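Local coordinates for protein nucleoside diphosphate kinase (PDB 3MPD) that probably transfers the gamma phosphate of ATP to nucleoside diphosphates through a phosphohistidine intermediate, supplying the cell with nucleoside triphosphates other than ATP, at residues Q27-Y35 against A84-I92. Numbering follows the deposited sequence.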
# COMPACT_ATOMS: atom_id res chain seq x y z
N GLN A 27 6.01 -7.54 1.11
CA GLN A 27 7.35 -8.07 0.80
C GLN A 27 7.28 -9.34 -0.06
O GLN A 27 8.11 -9.49 -0.98
CB GLN A 27 8.14 -8.38 2.09
CG GLN A 27 9.58 -8.88 1.88
CD GLN A 27 10.28 -9.30 3.23
OE1 GLN A 27 9.93 -8.84 4.31
NE2 GLN A 27 11.25 -10.17 3.14
N ARG A 28 6.35 -10.25 0.24
CA ARG A 28 6.29 -11.53 -0.51
C ARG A 28 6.04 -11.27 -2.00
O ARG A 28 6.65 -11.91 -2.86
CB ARG A 28 5.23 -12.50 0.01
CG ARG A 28 5.17 -12.70 1.54
CD ARG A 28 6.42 -13.40 2.02
NE ARG A 28 6.38 -13.72 3.45
CZ ARG A 28 5.96 -14.87 3.99
NH1 ARG A 28 5.47 -15.85 3.25
NH2 ARG A 28 6.07 -15.05 5.31
N PHE A 29 5.13 -10.34 -2.28
CA PHE A 29 4.75 -10.03 -3.66
C PHE A 29 5.82 -9.23 -4.40
O PHE A 29 6.11 -9.46 -5.59
CB PHE A 29 3.41 -9.29 -3.68
CG PHE A 29 2.26 -10.18 -3.36
CD1 PHE A 29 1.51 -10.74 -4.39
CD2 PHE A 29 1.94 -10.50 -2.04
CE1 PHE A 29 0.47 -11.62 -4.10
CE2 PHE A 29 0.87 -11.39 -1.75
CZ PHE A 29 0.17 -11.94 -2.79
N GLU A 30 6.41 -8.28 -3.68
CA GLU A 30 7.36 -7.36 -4.28
C GLU A 30 8.68 -8.11 -4.54
O GLU A 30 9.34 -7.89 -5.56
CB GLU A 30 7.56 -6.16 -3.31
CG GLU A 30 8.52 -5.08 -3.79
CD GLU A 30 8.58 -3.85 -2.87
OE1 GLU A 30 8.61 -3.98 -1.60
OE2 GLU A 30 8.69 -2.74 -3.43
N GLU A 31 9.07 -9.02 -3.63
CA GLU A 31 10.33 -9.80 -3.80
C GLU A 31 10.19 -10.87 -4.86
O GLU A 31 11.20 -11.28 -5.46
CB GLU A 31 10.83 -10.44 -2.48
CG GLU A 31 11.42 -9.43 -1.55
CD GLU A 31 11.97 -10.04 -0.25
OE1 GLU A 31 11.54 -11.14 0.22
OE2 GLU A 31 12.83 -9.35 0.33
N LYS A 32 8.96 -11.32 -5.11
CA LYS A 32 8.69 -12.30 -6.16
C LYS A 32 8.74 -11.67 -7.58
O LYS A 32 8.84 -12.40 -8.57
CB LYS A 32 7.32 -12.95 -5.94
CG LYS A 32 6.97 -14.11 -6.93
CD LYS A 32 7.99 -15.27 -6.95
CE LYS A 32 7.36 -16.53 -7.55
NZ LYS A 32 8.32 -17.68 -7.62
N GLY A 33 8.66 -10.35 -7.67
CA GLY A 33 8.85 -9.64 -8.94
C GLY A 33 7.58 -9.03 -9.52
O GLY A 33 7.62 -8.45 -10.62
N LEU A 34 6.45 -9.17 -8.82
CA LEU A 34 5.19 -8.64 -9.32
C LEU A 34 5.18 -7.12 -9.20
O LEU A 34 5.94 -6.54 -8.42
CB LEU A 34 3.99 -9.27 -8.59
CG LEU A 34 3.76 -10.76 -8.93
CD1 LEU A 34 2.71 -11.37 -7.99
CD2 LEU A 34 3.38 -10.97 -10.46
N TYR A 35 4.33 -6.49 -9.98
CA TYR A 35 4.27 -5.04 -10.00
C TYR A 35 3.00 -4.54 -9.35
O TYR A 35 1.91 -4.85 -9.83
CB TYR A 35 4.32 -4.52 -11.46
CG TYR A 35 5.61 -4.89 -12.16
CD1 TYR A 35 6.78 -4.14 -11.93
CD2 TYR A 35 5.67 -5.97 -13.05
CE1 TYR A 35 7.95 -4.46 -12.56
CE2 TYR A 35 6.85 -6.30 -13.70
CZ TYR A 35 8.00 -5.54 -13.44
OH TYR A 35 9.17 -5.82 -14.08
N ALA A 84 0.52 -13.84 -12.87
CA ALA A 84 0.23 -13.19 -11.58
C ALA A 84 -0.75 -13.96 -10.72
O ALA A 84 -0.60 -14.00 -9.49
CB ALA A 84 -0.27 -11.78 -11.77
N VAL A 85 -1.78 -14.54 -11.34
CA VAL A 85 -2.81 -15.19 -10.52
C VAL A 85 -2.31 -16.43 -9.81
O VAL A 85 -2.50 -16.59 -8.60
CB VAL A 85 -4.11 -15.53 -11.33
CG1 VAL A 85 -5.08 -16.35 -10.46
CG2 VAL A 85 -4.79 -14.25 -11.79
N SER A 86 -1.73 -17.35 -10.57
CA SER A 86 -1.16 -18.58 -10.03
C SER A 86 -0.02 -18.24 -9.05
O SER A 86 0.11 -18.85 -8.00
CB SER A 86 -0.64 -19.44 -11.18
OG SER A 86 -0.26 -20.71 -10.72
N ILE A 87 0.79 -17.25 -9.40
CA ILE A 87 1.90 -16.84 -8.51
C ILE A 87 1.32 -16.38 -7.17
O ILE A 87 1.74 -16.85 -6.11
CB ILE A 87 2.85 -15.77 -9.13
CG1 ILE A 87 3.80 -16.42 -10.17
CG2 ILE A 87 3.66 -15.05 -7.99
CD1 ILE A 87 4.65 -15.39 -11.02
N GLY A 88 0.32 -15.50 -7.20
CA GLY A 88 -0.28 -15.05 -5.92
C GLY A 88 -0.87 -16.19 -5.08
O GLY A 88 -0.64 -16.25 -3.87
N ARG A 89 -1.62 -17.10 -5.70
CA ARG A 89 -2.19 -18.25 -4.99
C ARG A 89 -1.08 -19.07 -4.30
O ARG A 89 -1.25 -19.54 -3.16
CB ARG A 89 -2.93 -19.16 -5.94
CG ARG A 89 -4.30 -18.61 -6.42
CD ARG A 89 -4.87 -19.46 -7.58
NE ARG A 89 -5.13 -20.86 -7.24
CZ ARG A 89 -6.14 -21.30 -6.47
NH1 ARG A 89 -6.98 -20.44 -5.90
NH2 ARG A 89 -6.29 -22.59 -6.25
N LYS A 90 0.04 -19.25 -5.00
CA LYS A 90 1.15 -20.04 -4.42
C LYS A 90 1.80 -19.32 -3.23
O LYS A 90 2.16 -19.96 -2.23
CB LYS A 90 2.21 -20.35 -5.46
CG LYS A 90 3.37 -21.19 -4.91
CD LYS A 90 3.90 -22.10 -5.98
CE LYS A 90 4.75 -23.21 -5.35
NZ LYS A 90 5.45 -24.02 -6.36
N LEU A 91 1.97 -18.01 -3.34
CA LEU A 91 2.54 -17.24 -2.22
C LEU A 91 1.63 -17.23 -0.96
O LEU A 91 2.12 -17.14 0.18
CB LEU A 91 2.75 -15.80 -2.64
CG LEU A 91 3.77 -15.45 -3.73
CD1 LEU A 91 3.66 -13.92 -4.00
CD2 LEU A 91 5.19 -15.82 -3.33
N ILE A 92 0.33 -17.29 -1.21
CA ILE A 92 -0.68 -17.20 -0.16
C ILE A 92 -0.84 -18.53 0.58
O ILE A 92 -0.87 -18.55 1.82
CB ILE A 92 -2.01 -16.67 -0.72
CG1 ILE A 92 -1.87 -15.16 -1.00
CG2 ILE A 92 -3.20 -16.95 0.28
CD1 ILE A 92 -3.01 -14.58 -1.95
O HOH W 1 4.79 -15.89 0.48
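Arg28 and Phe29 meet Leu91 where two helices of the ferredoxin-like alpha+beta fold of NDP kinases lie over the same antiparallel sheet; the axes of the short segments pass 10.6 Å apart, with their N-to-C directions at 134°. The pair illustrates how a few apolar side chains interlock between helices, with Leu91 covered most. A water bridges the two helices at their polar side: it accepts from Arg28 NH1, in the plane of the guanidinium, and donates to Leu91 O. Arg28 NH2 makes a salt bridge with Asp108, tying in helix 105-109. Phe29 turns its ring to helix 84-92. Leu91 CD1 stands over one ring face, a CH-pi contact 3.9 Å from the centroid and 12° off the normal, while Ile92 CG1 approaches the ring edge at CZ. Gly88 CA comes 4.0 Å from Phe29 CE1. The ring also meets Trp79, Ile10 and Ile118 of the sheet that both helices cover. Helix 84-92 also bears Arg89, and Ile92 packs on Arg106; both arginines probably bind ATP, as in relatives. Lys32 has CG anti to its backbone N (chi1 -175°) and turns at chi2, laying its aliphatic part across Ile87, with CG 3.6 Å from Ile87 CG2. Gly33, with positive phi, ends the helix in a Schellman motif, after which Leu34 points back toward helix 84-92. Its methyls divide the work: CD1 lies 3.8 Å from Ile87 CG2, and CD2 rests 4.0 Å from Ala84 CB.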